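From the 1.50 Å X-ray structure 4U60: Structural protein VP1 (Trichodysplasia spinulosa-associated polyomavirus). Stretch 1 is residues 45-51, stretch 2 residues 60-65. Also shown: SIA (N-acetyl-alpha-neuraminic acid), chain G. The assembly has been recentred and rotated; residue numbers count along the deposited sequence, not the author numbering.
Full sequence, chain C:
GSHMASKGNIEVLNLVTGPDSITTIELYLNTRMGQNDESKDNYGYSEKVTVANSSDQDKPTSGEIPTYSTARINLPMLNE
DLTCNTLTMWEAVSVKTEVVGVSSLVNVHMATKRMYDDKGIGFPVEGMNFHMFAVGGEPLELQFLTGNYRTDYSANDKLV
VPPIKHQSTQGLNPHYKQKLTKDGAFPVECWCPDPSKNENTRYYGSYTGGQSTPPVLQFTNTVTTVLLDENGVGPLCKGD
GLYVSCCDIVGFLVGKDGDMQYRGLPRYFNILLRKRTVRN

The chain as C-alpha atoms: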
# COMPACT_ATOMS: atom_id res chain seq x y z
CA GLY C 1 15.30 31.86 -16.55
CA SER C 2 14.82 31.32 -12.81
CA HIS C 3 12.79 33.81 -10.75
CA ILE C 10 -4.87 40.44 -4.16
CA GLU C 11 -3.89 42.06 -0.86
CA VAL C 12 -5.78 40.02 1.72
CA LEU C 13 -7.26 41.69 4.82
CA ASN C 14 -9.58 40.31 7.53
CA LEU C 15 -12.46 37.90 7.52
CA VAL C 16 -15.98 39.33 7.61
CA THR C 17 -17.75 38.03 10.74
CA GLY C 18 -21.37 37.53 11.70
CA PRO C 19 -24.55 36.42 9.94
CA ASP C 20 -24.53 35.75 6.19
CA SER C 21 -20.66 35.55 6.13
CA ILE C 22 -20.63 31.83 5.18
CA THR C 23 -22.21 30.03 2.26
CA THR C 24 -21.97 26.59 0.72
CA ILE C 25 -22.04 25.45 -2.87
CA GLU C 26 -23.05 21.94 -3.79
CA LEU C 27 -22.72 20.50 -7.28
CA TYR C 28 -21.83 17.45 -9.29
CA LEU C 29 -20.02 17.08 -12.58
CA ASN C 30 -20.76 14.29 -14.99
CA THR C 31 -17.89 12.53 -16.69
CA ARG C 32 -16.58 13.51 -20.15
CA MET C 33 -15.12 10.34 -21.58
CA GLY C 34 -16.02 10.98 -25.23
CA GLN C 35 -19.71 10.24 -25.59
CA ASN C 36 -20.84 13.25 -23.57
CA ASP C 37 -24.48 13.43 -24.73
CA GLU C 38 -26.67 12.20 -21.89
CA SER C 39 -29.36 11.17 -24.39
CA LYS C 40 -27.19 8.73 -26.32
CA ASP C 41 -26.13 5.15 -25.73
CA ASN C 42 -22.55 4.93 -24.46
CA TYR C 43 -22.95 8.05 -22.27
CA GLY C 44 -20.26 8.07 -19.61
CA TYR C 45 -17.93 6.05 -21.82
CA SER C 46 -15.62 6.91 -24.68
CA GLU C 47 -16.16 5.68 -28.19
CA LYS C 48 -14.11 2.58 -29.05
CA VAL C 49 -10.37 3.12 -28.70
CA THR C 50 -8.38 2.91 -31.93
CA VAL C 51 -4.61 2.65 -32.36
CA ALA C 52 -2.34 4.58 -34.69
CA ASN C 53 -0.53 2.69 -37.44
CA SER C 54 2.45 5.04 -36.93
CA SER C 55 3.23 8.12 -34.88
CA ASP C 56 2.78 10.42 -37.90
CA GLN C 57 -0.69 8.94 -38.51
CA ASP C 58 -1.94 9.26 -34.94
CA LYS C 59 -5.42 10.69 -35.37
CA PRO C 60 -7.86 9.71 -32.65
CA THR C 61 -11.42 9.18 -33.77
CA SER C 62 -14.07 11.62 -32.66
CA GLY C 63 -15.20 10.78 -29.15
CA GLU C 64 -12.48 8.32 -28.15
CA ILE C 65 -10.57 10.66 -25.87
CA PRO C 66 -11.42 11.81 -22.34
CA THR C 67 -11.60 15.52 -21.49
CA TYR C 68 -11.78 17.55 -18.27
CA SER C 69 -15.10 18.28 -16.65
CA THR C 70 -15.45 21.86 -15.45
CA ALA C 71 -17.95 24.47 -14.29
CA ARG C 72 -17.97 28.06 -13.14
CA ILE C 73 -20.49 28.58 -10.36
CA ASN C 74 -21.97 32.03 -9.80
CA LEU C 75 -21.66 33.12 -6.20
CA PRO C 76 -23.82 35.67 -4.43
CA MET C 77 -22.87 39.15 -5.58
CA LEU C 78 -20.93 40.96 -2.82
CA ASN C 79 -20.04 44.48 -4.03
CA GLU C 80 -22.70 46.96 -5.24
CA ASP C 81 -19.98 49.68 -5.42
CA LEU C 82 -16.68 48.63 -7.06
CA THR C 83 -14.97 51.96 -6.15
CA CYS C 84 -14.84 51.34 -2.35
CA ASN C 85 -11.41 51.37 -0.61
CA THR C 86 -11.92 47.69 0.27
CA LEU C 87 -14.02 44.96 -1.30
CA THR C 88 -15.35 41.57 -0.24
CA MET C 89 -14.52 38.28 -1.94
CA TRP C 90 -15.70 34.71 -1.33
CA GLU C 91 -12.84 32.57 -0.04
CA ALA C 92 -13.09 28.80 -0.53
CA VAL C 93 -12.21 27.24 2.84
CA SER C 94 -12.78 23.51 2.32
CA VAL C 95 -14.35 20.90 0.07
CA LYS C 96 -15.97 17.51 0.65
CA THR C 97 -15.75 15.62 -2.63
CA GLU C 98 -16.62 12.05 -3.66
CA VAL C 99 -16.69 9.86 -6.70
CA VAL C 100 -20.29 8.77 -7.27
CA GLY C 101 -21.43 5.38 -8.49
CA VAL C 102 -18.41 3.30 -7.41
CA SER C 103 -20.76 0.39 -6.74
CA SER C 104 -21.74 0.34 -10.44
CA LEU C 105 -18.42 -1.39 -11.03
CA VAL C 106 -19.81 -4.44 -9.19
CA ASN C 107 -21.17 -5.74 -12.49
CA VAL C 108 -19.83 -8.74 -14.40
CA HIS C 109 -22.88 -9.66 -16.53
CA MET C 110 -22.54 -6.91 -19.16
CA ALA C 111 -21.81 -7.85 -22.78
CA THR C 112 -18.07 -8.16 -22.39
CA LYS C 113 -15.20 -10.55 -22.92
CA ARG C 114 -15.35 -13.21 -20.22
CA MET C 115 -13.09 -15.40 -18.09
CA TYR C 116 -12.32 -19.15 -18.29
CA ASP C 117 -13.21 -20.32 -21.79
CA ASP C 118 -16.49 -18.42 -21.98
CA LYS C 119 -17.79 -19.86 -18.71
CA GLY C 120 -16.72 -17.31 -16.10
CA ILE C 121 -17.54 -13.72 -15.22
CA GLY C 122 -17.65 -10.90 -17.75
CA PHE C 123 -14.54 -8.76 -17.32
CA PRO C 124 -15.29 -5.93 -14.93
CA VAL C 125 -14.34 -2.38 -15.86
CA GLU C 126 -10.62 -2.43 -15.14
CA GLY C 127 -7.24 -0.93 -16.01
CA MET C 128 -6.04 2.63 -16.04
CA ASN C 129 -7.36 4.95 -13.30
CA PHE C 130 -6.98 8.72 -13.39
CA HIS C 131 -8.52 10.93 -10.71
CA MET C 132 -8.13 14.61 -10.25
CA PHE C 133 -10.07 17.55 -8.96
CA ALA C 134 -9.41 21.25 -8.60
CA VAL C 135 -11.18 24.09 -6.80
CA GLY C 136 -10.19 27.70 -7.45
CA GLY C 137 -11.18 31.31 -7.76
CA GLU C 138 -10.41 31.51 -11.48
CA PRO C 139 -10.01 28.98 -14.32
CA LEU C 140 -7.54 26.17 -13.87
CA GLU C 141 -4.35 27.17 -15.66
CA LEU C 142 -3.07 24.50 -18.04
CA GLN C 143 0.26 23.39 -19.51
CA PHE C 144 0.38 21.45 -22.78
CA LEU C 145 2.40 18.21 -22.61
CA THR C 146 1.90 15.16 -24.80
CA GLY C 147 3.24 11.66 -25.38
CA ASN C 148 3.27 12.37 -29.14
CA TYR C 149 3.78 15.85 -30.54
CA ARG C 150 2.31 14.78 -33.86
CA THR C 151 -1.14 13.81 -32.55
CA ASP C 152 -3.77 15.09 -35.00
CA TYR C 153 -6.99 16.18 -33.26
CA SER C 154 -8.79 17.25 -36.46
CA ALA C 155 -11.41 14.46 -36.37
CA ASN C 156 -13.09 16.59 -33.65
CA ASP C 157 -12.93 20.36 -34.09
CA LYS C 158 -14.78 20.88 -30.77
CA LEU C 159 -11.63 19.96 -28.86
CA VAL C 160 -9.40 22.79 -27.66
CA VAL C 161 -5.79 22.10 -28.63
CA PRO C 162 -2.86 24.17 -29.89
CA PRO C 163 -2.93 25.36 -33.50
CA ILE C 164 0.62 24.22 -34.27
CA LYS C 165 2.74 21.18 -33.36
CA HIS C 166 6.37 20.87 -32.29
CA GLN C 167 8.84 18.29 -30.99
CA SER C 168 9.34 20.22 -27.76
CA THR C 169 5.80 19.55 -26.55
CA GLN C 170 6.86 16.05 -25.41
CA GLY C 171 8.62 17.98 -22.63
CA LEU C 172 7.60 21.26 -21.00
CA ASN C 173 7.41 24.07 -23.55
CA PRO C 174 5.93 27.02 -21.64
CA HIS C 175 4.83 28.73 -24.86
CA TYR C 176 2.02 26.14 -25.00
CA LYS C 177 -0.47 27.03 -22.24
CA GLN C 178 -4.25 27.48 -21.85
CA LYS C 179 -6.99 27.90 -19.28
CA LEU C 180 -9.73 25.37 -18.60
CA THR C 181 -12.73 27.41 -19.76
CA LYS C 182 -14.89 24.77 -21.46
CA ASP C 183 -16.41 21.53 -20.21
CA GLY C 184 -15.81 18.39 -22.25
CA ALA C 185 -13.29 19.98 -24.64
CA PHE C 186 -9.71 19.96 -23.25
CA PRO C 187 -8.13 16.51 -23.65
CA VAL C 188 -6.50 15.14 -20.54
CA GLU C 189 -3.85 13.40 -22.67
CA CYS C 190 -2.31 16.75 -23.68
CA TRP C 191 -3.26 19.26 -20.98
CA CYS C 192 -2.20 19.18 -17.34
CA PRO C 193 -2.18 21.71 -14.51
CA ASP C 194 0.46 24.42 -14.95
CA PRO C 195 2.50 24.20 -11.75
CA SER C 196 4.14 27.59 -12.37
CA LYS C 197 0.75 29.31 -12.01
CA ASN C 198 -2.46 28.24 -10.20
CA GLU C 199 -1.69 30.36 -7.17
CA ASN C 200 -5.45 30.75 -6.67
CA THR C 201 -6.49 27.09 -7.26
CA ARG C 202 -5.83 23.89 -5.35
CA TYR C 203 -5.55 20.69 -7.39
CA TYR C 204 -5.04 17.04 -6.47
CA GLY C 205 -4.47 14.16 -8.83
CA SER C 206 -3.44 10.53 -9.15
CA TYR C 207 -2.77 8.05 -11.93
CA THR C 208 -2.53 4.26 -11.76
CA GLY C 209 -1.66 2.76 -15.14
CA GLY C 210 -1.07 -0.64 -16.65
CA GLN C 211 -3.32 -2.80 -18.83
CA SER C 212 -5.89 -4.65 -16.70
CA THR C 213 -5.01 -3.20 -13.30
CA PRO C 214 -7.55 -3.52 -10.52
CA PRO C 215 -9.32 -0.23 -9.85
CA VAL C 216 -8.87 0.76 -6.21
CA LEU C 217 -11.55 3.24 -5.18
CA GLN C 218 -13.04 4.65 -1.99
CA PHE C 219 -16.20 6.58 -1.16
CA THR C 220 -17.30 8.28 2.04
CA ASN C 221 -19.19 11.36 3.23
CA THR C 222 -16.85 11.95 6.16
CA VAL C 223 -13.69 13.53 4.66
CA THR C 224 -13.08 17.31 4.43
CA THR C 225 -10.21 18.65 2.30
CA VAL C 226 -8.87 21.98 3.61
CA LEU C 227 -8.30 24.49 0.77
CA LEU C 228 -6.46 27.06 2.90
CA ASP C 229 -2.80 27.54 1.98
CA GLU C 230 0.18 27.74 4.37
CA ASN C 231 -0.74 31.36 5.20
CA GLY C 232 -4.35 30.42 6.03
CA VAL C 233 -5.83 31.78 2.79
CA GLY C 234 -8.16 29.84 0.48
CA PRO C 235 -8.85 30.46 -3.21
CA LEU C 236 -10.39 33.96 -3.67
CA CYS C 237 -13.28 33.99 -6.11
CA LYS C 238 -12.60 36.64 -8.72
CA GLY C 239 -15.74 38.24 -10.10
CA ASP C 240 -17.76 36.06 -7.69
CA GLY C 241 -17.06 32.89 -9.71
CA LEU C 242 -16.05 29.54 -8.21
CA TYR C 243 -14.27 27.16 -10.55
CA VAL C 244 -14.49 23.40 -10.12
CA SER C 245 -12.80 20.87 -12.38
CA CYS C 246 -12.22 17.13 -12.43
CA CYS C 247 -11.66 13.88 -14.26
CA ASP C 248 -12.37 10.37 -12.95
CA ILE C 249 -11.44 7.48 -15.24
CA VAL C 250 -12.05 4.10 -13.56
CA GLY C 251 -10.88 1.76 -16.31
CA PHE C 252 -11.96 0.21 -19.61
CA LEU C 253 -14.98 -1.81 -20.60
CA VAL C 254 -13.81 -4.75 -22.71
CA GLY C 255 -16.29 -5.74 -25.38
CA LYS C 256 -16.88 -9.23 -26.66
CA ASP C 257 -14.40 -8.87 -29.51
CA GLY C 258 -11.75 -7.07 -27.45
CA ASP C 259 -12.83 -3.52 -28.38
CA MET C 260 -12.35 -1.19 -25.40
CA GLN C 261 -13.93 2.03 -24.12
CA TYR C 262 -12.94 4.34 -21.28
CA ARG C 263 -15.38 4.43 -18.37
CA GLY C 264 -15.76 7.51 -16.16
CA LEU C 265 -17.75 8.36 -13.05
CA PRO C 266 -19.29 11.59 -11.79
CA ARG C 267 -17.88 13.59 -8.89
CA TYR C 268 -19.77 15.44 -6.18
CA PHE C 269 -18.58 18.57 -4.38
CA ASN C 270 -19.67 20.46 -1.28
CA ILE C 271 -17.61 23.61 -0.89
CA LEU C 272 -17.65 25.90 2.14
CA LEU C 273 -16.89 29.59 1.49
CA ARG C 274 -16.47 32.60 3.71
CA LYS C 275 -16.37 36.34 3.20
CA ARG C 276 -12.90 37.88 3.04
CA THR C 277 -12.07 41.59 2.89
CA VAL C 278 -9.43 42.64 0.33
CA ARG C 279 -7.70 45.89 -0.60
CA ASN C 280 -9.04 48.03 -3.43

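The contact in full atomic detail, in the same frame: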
# COMPACT_ATOMS: atom_id res chain seq x y z
N TYR C 45 -19.00 6.85 -21.26
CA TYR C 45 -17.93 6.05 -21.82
C TYR C 45 -17.34 6.80 -23.00
O TYR C 45 -18.01 7.65 -23.59
CB TYR C 45 -18.40 4.70 -22.33
CG TYR C 45 -18.96 3.70 -21.31
CD1 TYR C 45 -20.27 3.79 -20.86
CD2 TYR C 45 -18.19 2.64 -20.87
CE1 TYR C 45 -20.80 2.86 -19.96
CE2 TYR C 45 -18.69 1.71 -19.97
CZ TYR C 45 -19.98 1.82 -19.50
OH TYR C 45 -20.50 0.88 -18.65
N SER C 46 -16.12 6.46 -23.39
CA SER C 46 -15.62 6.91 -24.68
C SER C 46 -16.20 6.05 -25.80
O SER C 46 -16.81 4.98 -25.58
CB SER C 46 -14.10 6.82 -24.72
OG SER C 46 -13.68 5.48 -24.81
N GLU C 47 -16.03 6.53 -27.03
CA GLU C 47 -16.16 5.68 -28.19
C GLU C 47 -15.03 4.65 -28.15
O GLU C 47 -14.05 4.81 -27.38
CB GLU C 47 -16.07 6.50 -29.47
CG GLU C 47 -17.18 7.54 -29.60
CD GLU C 47 -18.56 6.94 -29.69
OE1 GLU C 47 -18.74 5.87 -30.31
OE2 GLU C 47 -19.52 7.60 -29.23
N LYS C 48 -15.15 3.61 -28.97
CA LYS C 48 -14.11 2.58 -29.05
C LYS C 48 -12.72 3.18 -29.29
O LYS C 48 -12.53 4.00 -30.19
CB LYS C 48 -14.42 1.55 -30.13
CG LYS C 48 -15.59 0.66 -29.77
CD LYS C 48 -16.03 -0.23 -30.91
CE LYS C 48 -17.38 -0.86 -30.62
NZ LYS C 48 -17.89 -1.63 -31.75
N VAL C 49 -11.75 2.73 -28.50
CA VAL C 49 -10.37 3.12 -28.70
C VAL C 49 -9.81 2.53 -29.99
O VAL C 49 -10.07 1.37 -30.33
CB VAL C 49 -9.53 2.68 -27.47
CG1 VAL C 49 -8.05 2.89 -27.71
CG2 VAL C 49 -9.98 3.44 -26.23
N THR C 50 -9.08 3.37 -30.74
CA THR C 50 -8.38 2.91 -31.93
C THR C 50 -6.90 3.20 -31.72
O THR C 50 -6.53 3.94 -30.79
CB THR C 50 -8.89 3.58 -33.24
OG1 THR C 50 -8.50 4.97 -33.25
CG2 THR C 50 -10.40 3.46 -33.37
N VAL C 51 -6.07 2.60 -32.56
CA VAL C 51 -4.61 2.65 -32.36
C VAL C 51 -3.92 3.06 -33.65
O VAL C 51 -4.17 2.49 -34.74
CB VAL C 51 -4.11 1.28 -31.84
CG1 VAL C 51 -2.60 1.24 -31.78
CG2 VAL C 51 -4.74 1.00 -30.49
N PRO C 60 -6.76 10.35 -33.37
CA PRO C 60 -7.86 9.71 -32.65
C PRO C 60 -9.20 9.99 -33.27
O PRO C 60 -9.44 11.08 -33.81
CB PRO C 60 -7.77 10.31 -31.23
CG PRO C 60 -6.85 11.48 -31.35
CD PRO C 60 -5.94 11.22 -32.49
N THR C 61 -10.08 8.99 -33.25
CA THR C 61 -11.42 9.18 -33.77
C THR C 61 -12.18 10.15 -32.86
O THR C 61 -11.83 10.36 -31.68
CB THR C 61 -12.18 7.85 -33.85
OG1 THR C 61 -12.24 7.24 -32.55
CG2 THR C 61 -11.47 6.89 -34.82
N SER C 62 -13.23 10.73 -33.43
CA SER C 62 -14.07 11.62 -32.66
C SER C 62 -14.74 10.85 -31.53
O SER C 62 -15.37 9.81 -31.75
CB SER C 62 -15.15 12.25 -33.54
OG SER C 62 -15.85 13.23 -32.79
N GLY C 63 -14.56 11.36 -30.32
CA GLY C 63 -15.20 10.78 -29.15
C GLY C 63 -14.43 9.70 -28.43
O GLY C 63 -14.96 9.14 -27.47
N GLU C 64 -13.22 9.35 -28.86
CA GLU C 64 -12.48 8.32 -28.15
C GLU C 64 -11.54 8.85 -27.07
O GLU C 64 -10.83 8.06 -26.45
CB GLU C 64 -11.71 7.40 -29.10
CG GLU C 64 -10.43 7.95 -29.73
CD GLU C 64 -9.65 6.85 -30.41
OE1 GLU C 64 -9.82 6.69 -31.65
OE2 GLU C 64 -8.93 6.12 -29.70
N ILE C 65 -11.51 10.16 -26.85
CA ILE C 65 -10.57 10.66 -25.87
C ILE C 65 -11.25 11.45 -24.74
O ILE C 65 -12.10 12.30 -24.97
CB ILE C 65 -9.36 11.39 -26.46
CG1 ILE C 65 -9.85 12.67 -27.03
CG2 ILE C 65 -8.51 10.54 -27.43
CD1 ILE C 65 -9.66 13.76 -26.03
C1 SIA G . -10.55 4.52 -38.01
C2 SIA G . -9.25 4.78 -38.74
C3 SIA G . -8.86 6.26 -38.61
C4 SIA G . -8.27 6.66 -37.25
C5 SIA G . -7.23 5.65 -36.77
C6 SIA G . -7.79 4.23 -36.88
C7 SIA G . -6.83 3.13 -36.45
C8 SIA G . -7.39 1.73 -36.73
C9 SIA G . -6.77 0.62 -35.87
C10 SIA G . -5.73 6.53 -35.02
C11 SIA G . -5.46 6.68 -33.53
N5 SIA G . -6.85 5.89 -35.37
O1A SIA G . -11.46 5.39 -38.03
O1B SIA G . -10.74 3.43 -37.41
O4 SIA G . -7.69 7.97 -37.44
O6 SIA G . -8.17 3.98 -38.25
O7 SIA G . -5.57 3.28 -37.09
O8 SIA G . -8.79 1.72 -36.48
O9 SIA G . -7.29 0.65 -34.52
O10 SIA G . -4.96 7.00 -35.84
O HOH W 1 -13.95 5.11 -32.20

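A single carboxylate, that of Glu64, makes most of the direct hydrogen bonds between the two loops and supports Thr50, one of the residues that meet the sugar. Glu64 OE1 accepts three hydrogen bonds, from Thr50 OG1 (2.7 Å), Thr61 OG1 (2.6 Å) and Thr61 N (2.8 Å), while Glu64 OE2 takes a nearly straight one from Thr50 N (2.9 Å, 172°). Thr50 thus engages both carboxylate oxygens, one through its backbone and one through its hydroxyl. Because the Thr50 OG1 proton goes to Glu64, the oxygen is free to accept from N5 of N-acetyl-alpha-neuraminic acid (2.8 Å), which links the buried acid to the ligand. Next door, Val51 holds the sugar with its backbone alone: Val51 N donates to O9 (3.0 Å), and Val51 O accepts from O7 (2.8 Å).

Neither stretch forms a regular helix or strand. The sole direct backbone-to-backbone hydrogen bond between them runs from Glu47 N to Gly63 O (2.9 Å, 166°), close to where the CA traces of the two stretches come nearest, with Glu47 CA and Glu64 CA 4.5 Å apart. Thr61 to Glu64 make a type II turn, closed by a weak bond from Glu64 N to Thr61 O (3.3 Å) and reinforced by the carboxylate reaching back to Thr61. Gly63 adopts phi/psi of 90/2, where a CB would jam against the preceding carbonyl; an ideal CB would also lie 2.7 Å from Glu47 CG. Glu47 uses that space, its CG packing 3.6 Å from Ser62 O, although the end of its side chain leads away.

Beside this, Ser46 OG donates to Glu47 O (2.7 Å), bracing the first loop. Where Lys48 O and Thr61 OG1 stand 4.0 Å apart, a water bridges them, donating to Lys48 O (2.7 Å) and Thr61 OG1 (2.8 Å), while the Lys48 side chain points away.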